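Local coordinates for protein DsbA-like disulfide oxidoreductase (Wolbachia endosymbiont of Drosophila melanogaster, PDB 6EEZ) that acts in thiol-disulfide exchange as a homotrimeric disulfide isomerase with a thioredoxin-type fold, at residues 33-38 / 180-185; 88-93 / 134-139; 154-159 / 166-171. All blocks are in the same frame, centred on the assembly; numbering follows the deposited sequence.

Contact 1. Residues 33-38 / 180-185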
# COMPACT_ATOMS: atom_id res chain seq x y z
N SER A 33 -2.71 -14.61 9.61
CA SER A 33 -1.41 -14.44 10.23
C SER A 33 -1.45 -13.31 11.25
O SER A 33 -2.05 -12.27 10.98
CB SER A 33 -0.35 -14.14 9.17
OG SER A 33 0.94 -14.00 9.75
N SER A 34 -0.82 -13.49 12.41
CA SER A 34 -0.72 -12.40 13.40
C SER A 34 0.41 -11.43 13.07
O SER A 34 0.51 -10.35 13.68
CB SER A 34 -0.52 -12.96 14.82
OG SER A 34 -1.63 -13.75 15.21
N VAL A 35 1.28 -11.82 12.14
CA VAL A 35 2.36 -10.95 11.70
C VAL A 35 1.91 -10.16 10.49
O VAL A 35 1.94 -10.65 9.36
CB VAL A 35 3.63 -11.75 11.37
CG1 VAL A 35 4.78 -10.82 11.02
CG2 VAL A 35 4.00 -12.66 12.54
N ILE A 36 1.48 -8.93 10.75
CA ILE A 36 0.83 -8.11 9.76
C ILE A 36 1.72 -6.94 9.36
O ILE A 36 2.16 -6.15 10.20
CB ILE A 36 -0.51 -7.59 10.32
CG1 ILE A 36 -1.39 -8.78 10.72
CG2 ILE A 36 -1.21 -6.67 9.35
CD1 ILE A 36 -2.64 -8.41 11.45
N ALA A 37 2.02 -6.85 8.07
CA ALA A 37 2.77 -5.73 7.54
C ALA A 37 1.80 -4.73 6.92
O ALA A 37 0.79 -5.13 6.35
CB ALA A 37 3.78 -6.21 6.52
N VAL A 38 2.09 -3.44 7.06
CA VAL A 38 1.25 -2.40 6.47
C VAL A 38 2.11 -1.41 5.68
O VAL A 38 2.90 -0.65 6.26
CB VAL A 38 0.45 -1.65 7.54
CG1 VAL A 38 -0.60 -0.79 6.90
CG2 VAL A 38 -0.19 -2.65 8.54
N LYS A 180 14.14 -10.73 8.66
CA LYS A 180 14.56 -11.04 10.02
C LYS A 180 13.51 -10.57 11.04
O LYS A 180 13.22 -11.28 12.01
CB LYS A 180 15.93 -10.38 10.30
CG LYS A 180 16.44 -10.53 11.74
CD LYS A 180 17.89 -10.07 11.91
CE LYS A 180 18.02 -8.91 12.92
NZ LYS A 180 19.42 -8.71 13.41
N LYS A 181 12.94 -9.38 10.84
CA LYS A 181 11.89 -8.90 11.72
C LYS A 181 10.67 -9.79 11.64
O LYS A 181 10.09 -10.15 12.67
CB LYS A 181 11.50 -7.46 11.38
CG LYS A 181 10.39 -6.90 12.26
CD LYS A 181 10.82 -6.63 13.69
CE LYS A 181 9.63 -6.14 14.50
NZ LYS A 181 9.92 -5.61 15.88
N VAL A 182 10.27 -10.16 10.43
CA VAL A 182 9.16 -11.10 10.25
C VAL A 182 9.41 -12.44 10.94
O VAL A 182 8.49 -13.02 11.51
CB VAL A 182 8.91 -11.38 8.77
CG1 VAL A 182 7.99 -12.62 8.59
CG2 VAL A 182 8.31 -10.17 8.12
N ASP A 183 10.63 -12.95 10.88
CA ASP A 183 10.94 -14.25 11.47
C ASP A 183 10.95 -14.16 12.98
O ASP A 183 10.47 -15.04 13.69
CB ASP A 183 12.29 -14.79 10.98
CG ASP A 183 12.20 -15.49 9.67
OD1 ASP A 183 11.09 -15.50 9.08
OD2 ASP A 183 13.22 -16.05 9.22
N GLU A 184 11.56 -13.08 13.47
CA GLU A 184 11.60 -12.79 14.89
C GLU A 184 10.19 -12.79 15.46
O GLU A 184 9.93 -13.40 16.50
CB GLU A 184 12.31 -11.45 15.10
CG GLU A 184 12.10 -10.74 16.43
CD GLU A 184 12.44 -9.26 16.33
OE1 GLU A 184 13.51 -8.93 15.77
OE2 GLU A 184 11.62 -8.43 16.79
N LEU A 185 9.27 -12.14 14.76
CA LEU A 185 7.88 -12.06 15.18
C LEU A 185 7.11 -13.37 14.96
O LEU A 185 6.07 -13.58 15.57
CB LEU A 185 7.17 -10.93 14.45
CG LEU A 185 7.64 -9.50 14.75
CD1 LEU A 185 6.99 -8.54 13.79
CD2 LEU A 185 7.33 -9.11 16.18
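V35 and L185 carry this contact, with V182 behind them. It joins the lead-in to strand 36-41 to the last turn of helix 175-185. Both elements belong to the thioredoxin fold.

The tight part is the two methyls of V35. They straddle the first carbon of the leucine side chain. V35 CG2 comes to 4.1 Å from L185 CB, and V35 CG1 lies at 4.2 Å from the same L185 CB. The two side chains cross obliquely, so the leucine is met at its root and not at its end. V35 CG2 also rests against the end of the helix backbone, 3.8 Å from L185 O. The torsion of V35 sets these roles: with CG1 anti to the backbone N (chi1 -175°), CG1 reaches both L185 CB and the earlier helix turn. On that earlier turn, V35 CG1 meets V182 CG1 at 4.4 Å. All of this is apolar packing, and V182 is the buried member.

The outer side is looser and polar. D183 and E184 are exposed. K181 NZ forms a salt bridge with E184 OE2 at 3.4 Å, weak as a hydrogen bond, and a second one with D166. D183 pairs with K63, on the loop next to the contact. The strand side is shaped by an ST turn: S33 OG accepts V35 N at 3.3 Å, with an N-H...O angle of 147°. The same hydroxyl also bonds to K63 O.

V35 bonds through its backbone to K65, the first residue of strand 65-70. I64 touches both V35 and V182. The helix end thus packs beside V35 where the chain enters strand 36-41, between the I64 loop and I164 of strand 161-164, which L185 touches.

Contact 2. Residues 88-93 / 134-139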
# COMPACT_ATOMS: atom_id res chain seq x y z
N VAL A 88 -10.34 -0.95 -8.93
CA VAL A 88 -10.11 -2.35 -9.27
C VAL A 88 -10.39 -3.27 -8.08
O VAL A 88 -11.04 -4.31 -8.21
CB VAL A 88 -8.66 -2.55 -9.77
CG1 VAL A 88 -8.27 -4.03 -9.81
CG2 VAL A 88 -8.48 -1.90 -11.13
N TYR A 89 -9.88 -2.90 -6.92
CA TYR A 89 -10.08 -3.67 -5.69
C TYR A 89 -11.54 -4.01 -5.45
O TYR A 89 -11.88 -5.15 -5.12
CB TYR A 89 -9.53 -2.88 -4.50
CG TYR A 89 -9.85 -3.46 -3.15
CD1 TYR A 89 -9.18 -4.57 -2.67
CD2 TYR A 89 -10.80 -2.86 -2.34
CE1 TYR A 89 -9.45 -5.09 -1.42
CE2 TYR A 89 -11.09 -3.37 -1.07
CZ TYR A 89 -10.41 -4.49 -0.62
OH TYR A 89 -10.70 -4.99 0.63
N PHE A 90 -12.41 -3.03 -5.61
CA PHE A 90 -13.80 -3.23 -5.30
C PHE A 90 -14.53 -4.04 -6.36
O PHE A 90 -15.57 -4.63 -6.07
CB PHE A 90 -14.48 -1.88 -5.09
CG PHE A 90 -14.18 -1.28 -3.75
CD1 PHE A 90 -14.72 -1.83 -2.59
CD2 PHE A 90 -13.33 -0.19 -3.64
CE1 PHE A 90 -14.44 -1.29 -1.34
CE2 PHE A 90 -13.05 0.37 -2.38
CZ PHE A 90 -13.60 -0.18 -1.24
N LEU A 91 -14.00 -4.08 -7.58
CA LEU A 91 -14.54 -4.98 -8.61
C LEU A 91 -14.12 -6.41 -8.36
O LEU A 91 -14.92 -7.34 -8.45
CB LEU A 91 -14.06 -4.57 -10.01
CG LEU A 91 -14.62 -3.30 -10.62
CD1 LEU A 91 -13.78 -2.92 -11.82
CD2 LEU A 91 -16.07 -3.48 -11.03
N ASP A 92 -12.84 -6.57 -8.05
CA ASP A 92 -12.25 -7.87 -7.88
C ASP A 92 -10.96 -7.70 -7.11
O ASP A 92 -10.01 -7.11 -7.61
CB ASP A 92 -12.02 -8.52 -9.24
CG ASP A 92 -11.22 -9.82 -9.17
OD1 ASP A 92 -10.96 -10.36 -8.09
OD2 ASP A 92 -10.88 -10.32 -10.26
N LYS A 93 -10.95 -8.21 -5.89
CA LYS A 93 -9.87 -8.02 -4.96
C LYS A 93 -8.62 -8.78 -5.36
O LYS A 93 -7.51 -8.42 -4.96
CB LYS A 93 -10.30 -8.45 -3.56
CG LYS A 93 -11.45 -7.64 -3.01
CD LYS A 93 -11.70 -8.00 -1.54
CE LYS A 93 -12.72 -7.06 -0.89
NZ LYS A 93 -13.99 -7.02 -1.66
N LYS A 134 -17.07 5.43 -10.38
CA LYS A 134 -18.17 6.33 -10.08
C LYS A 134 -19.00 5.82 -8.91
O LYS A 134 -19.31 6.58 -7.99
CB LYS A 134 -19.07 6.52 -11.31
CG LYS A 134 -18.32 6.95 -12.57
CD LYS A 134 -17.74 8.35 -12.47
CE LYS A 134 -16.75 8.61 -13.59
NZ LYS A 134 -17.36 8.38 -14.93
N ASP A 135 -19.35 4.54 -8.94
CA ASP A 135 -20.21 3.97 -7.92
C ASP A 135 -19.57 4.02 -6.54
O ASP A 135 -20.25 4.27 -5.55
CB ASP A 135 -20.55 2.51 -8.24
CG ASP A 135 -21.47 2.37 -9.43
OD1 ASP A 135 -21.97 3.39 -9.93
OD2 ASP A 135 -21.70 1.21 -9.86
N ASN A 136 -18.26 3.76 -6.47
CA ASN A 136 -17.54 3.71 -5.19
C ASN A 136 -16.73 4.97 -4.88
O ASN A 136 -15.78 4.94 -4.09
CB ASN A 136 -16.60 2.49 -5.19
CG ASN A 136 -17.34 1.20 -5.45
OD1 ASN A 136 -17.15 0.56 -6.49
ND2 ASN A 136 -18.21 0.81 -4.52
N ALA A 137 -17.12 6.09 -5.49
CA ALA A 137 -16.32 7.32 -5.41
C ALA A 137 -16.19 7.79 -3.97
O ALA A 137 -15.08 8.04 -3.50
CB ALA A 137 -16.93 8.39 -6.28
N ASP A 138 -17.31 7.90 -3.26
CA ASP A 138 -17.28 8.31 -1.85
C ASP A 138 -16.35 7.44 -1.01
O ASP A 138 -15.63 7.94 -0.16
CB ASP A 138 -18.67 8.28 -1.23
CG ASP A 138 -19.60 9.31 -1.81
OD1 ASP A 138 -19.11 10.13 -2.62
OD2 ASP A 138 -20.80 9.31 -1.45
N LYS A 139 -16.38 6.12 -1.23
CA LYS A 139 -15.66 5.22 -0.34
C LYS A 139 -14.18 5.22 -0.65
O LYS A 139 -13.36 5.14 0.24
CB LYS A 139 -16.20 3.81 -0.44
CG LYS A 139 -15.55 2.86 0.55
CD LYS A 139 -16.59 2.11 1.36
CE LYS A 139 -17.24 3.00 2.42
NZ LYS A 139 -18.37 2.31 3.09
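F90, which touches N136 and K139, sits in a helix turn that closes on V88 O. V88 O accepts D92 N at 2.9 Å. V88 O also takes a weak bond from L91 N at 3.0 Å. The two donors share one acceptor where helix 76-91 comes to its end. The contact lies in the helical part of the molecule, as in the helical domain that DsbA-like proteins insert into the thioredoxin fold.

F90 is the one residue of 88-93 that reaches across. It meets the break between helix 126-135 and helix 137-154. N136 sits at that break. It is the first residue to leave the earlier helix, and it occupies the N-cap position of the next one, although its side chain makes no capping bond. The backbone bonds around it are weak: A137 N to K134 O is 3.4 Å, and K139 N to N136 O is 3.2 Å. N136 and K139 both point toward F90 from this junction.

N136 approaches the root of the phenylalanine. Its CG lies 4.2 Å from F90 CB. K139 comes to the far end of the ring, and the two side chains cross at about a right angle. The lysine chain touches only through its aliphatic part. It bends at chi2 (128°) and again at chi3 (-75°), and its ammonium end leads away from F90. The contact lies at the protein surface.

The ring also has a neighbour on its own helix. The edge of Y89 lies over one face of F90, with Y89 CD2 3.7 Å above the plane and over its centre. Y89 itself packs on Y96 of helix 96-105 and on P26. Beyond the helix end, D92 OD1 bonds to E94 N. On the other side of the contact, F90 CZ stands 4.0 Å from K139 CG.

Contact 3. Residues 154-159 / 166-171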
# COMPACT_ATOMS: atom_id res chain seq x y z
N LEU A 154 1.42 9.58 11.83
CA LEU A 154 2.61 8.80 12.09
C LEU A 154 3.84 9.66 11.88
O LEU A 154 4.93 9.26 12.24
CB LEU A 154 2.64 7.54 11.19
CG LEU A 154 1.62 6.44 11.55
CD1 LEU A 154 1.62 5.32 10.52
CD2 LEU A 154 1.89 5.86 12.93
N GLY A 155 3.66 10.84 11.28
CA GLY A 155 4.72 11.83 11.18
C GLY A 155 5.96 11.51 10.36
O GLY A 155 6.97 12.19 10.46
N VAL A 156 5.88 10.48 9.53
CA VAL A 156 7.01 10.08 8.69
C VAL A 156 7.40 11.16 7.68
O VAL A 156 8.59 11.43 7.48
CB VAL A 156 6.70 8.78 7.94
CG1 VAL A 156 7.87 8.40 7.05
CG2 VAL A 156 6.40 7.65 8.93
N GLY A 157 6.39 11.76 7.04
CA GLY A 157 6.60 12.90 6.16
C GLY A 157 6.95 12.56 4.72
O GLY A 157 7.33 13.46 3.98
N GLY A 158 6.84 11.29 4.34
CA GLY A 158 6.95 10.90 2.93
C GLY A 158 6.71 9.41 2.72
O GLY A 158 6.34 8.72 3.66
N THR A 159 6.88 8.93 1.49
CA THR A 159 6.83 7.50 1.18
C THR A 159 8.13 7.03 0.51
O THR A 159 8.87 7.83 -0.05
CB THR A 159 5.62 7.15 0.24
OG1 THR A 159 5.72 7.86 -0.99
CG2 THR A 159 4.32 7.50 0.91
N ASP A 166 5.45 -3.91 15.77
CA ASP A 166 5.62 -2.67 16.53
C ASP A 166 6.75 -1.82 15.97
O ASP A 166 7.22 -0.88 16.64
CB ASP A 166 5.87 -2.97 18.01
CG ASP A 166 7.08 -3.85 18.24
OD1 ASP A 166 7.66 -4.35 17.24
OD2 ASP A 166 7.45 -4.07 19.42
N SER A 167 7.16 -2.13 14.75
CA SER A 167 8.27 -1.46 14.08
C SER A 167 7.87 -0.69 12.83
O SER A 167 6.91 -1.02 12.15
CB SER A 167 9.33 -2.49 13.70
OG SER A 167 9.87 -3.09 14.86
N LEU A 168 8.64 0.35 12.52
CA LEU A 168 8.32 1.17 11.37
C LEU A 168 9.61 1.38 10.61
O LEU A 168 10.58 1.91 11.16
CB LEU A 168 7.66 2.49 11.81
CG LEU A 168 6.92 3.31 10.75
CD1 LEU A 168 5.91 4.28 11.37
CD2 LEU A 168 7.89 4.05 9.95
N PHE A 169 9.61 0.91 9.36
CA PHE A 169 10.76 0.98 8.46
C PHE A 169 10.54 2.05 7.40
O PHE A 169 9.53 2.03 6.71
CB PHE A 169 11.00 -0.37 7.79
CG PHE A 169 11.31 -1.47 8.77
CD1 PHE A 169 12.60 -1.67 9.23
CD2 PHE A 169 10.30 -2.30 9.22
CE1 PHE A 169 12.88 -2.68 10.12
CE2 PHE A 169 10.58 -3.31 10.12
CZ PHE A 169 11.88 -3.50 10.57
N VAL A 170 11.46 3.00 7.28
CA VAL A 170 11.27 4.16 6.41
C VAL A 170 12.18 4.06 5.17
O VAL A 170 13.37 3.78 5.28
CB VAL A 170 11.57 5.50 7.17
CG1 VAL A 170 11.24 6.68 6.30
CG2 VAL A 170 10.77 5.60 8.47
N GLY A 171 11.63 4.30 3.98
CA GLY A 171 12.44 4.31 2.77
C GLY A 171 12.65 2.92 2.16
O GLY A 171 11.88 2.00 2.43
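V156 meets L168 and V170 across this contact, and L154 adds a looser touch. The segment 154-159 is the loop between helix 137-154 and strand 161-164. The segment 166-171 carries the edge strand 167-170 of the sheet within this chain.

The contact across the two segments is apolar. V156 and L168 reach toward each other tip to tip. V156 CG2 lies 4.0 Å from L168 CD2 and 4.2 Å from L168 CD1, so one methyl faces both branches of the leucine. The other valine methyl serves V170: V156 CG1 is 3.9 Å from V170 CG1, and these two side chains slide past each other in opposite directions. V156 divides its methyls in this way because CG1 is anti to its backbone N (chi1 178°). Farther down, L154 CD1 reaches L168 CD1 at 4.5 Å. F161 of strand 161-164 touches L154, V156 and L168, so it backs the leucine side of the patch.

The backbone shapes the loop. G155 leaves the helix with positive phi (65°), and G157 also has positive phi (86°). The conformation favours glycine at both. T159 directly precedes P160, which probably corresponds to the cis-proline of thioredoxin-fold enzymes. T159 here touches D42 and C45, and C45 forms the disulfide with C48.

Polar side-chain contacts lie where the edge strand begins. D166 forms a salt bridge with K181, and S167 OG bonds to the same lysine. Backbone bonds follow farther along: F169 pairs with L162, and G171 pairs with P160.

Methyl packing has little directional preference. It joins loop and edge strand through close apolar contact, without directional bonds between the two segments, while backbone bonds to P160 and L162 help set the position of the edge strand.

Following the chain from the N terminus, 33-38 comes first and waits for 180-185, near the C terminus. Contact 2 closes first, within the helical region, tying helix 76-91 to the junction of two later helices. Contact 3 follows in series and closes a short loop around strand 161-164. Contact 1 closes last, with the longest loop, enclosing both. Contacts 1 and 3 touch through K181 and both reach the same sheet, with centres 16 Å apart. Contact 2 lies on the opposite side of the chain's centre, with its centre 29 Å from that of contact 1 and 27 Å from that of contact 3.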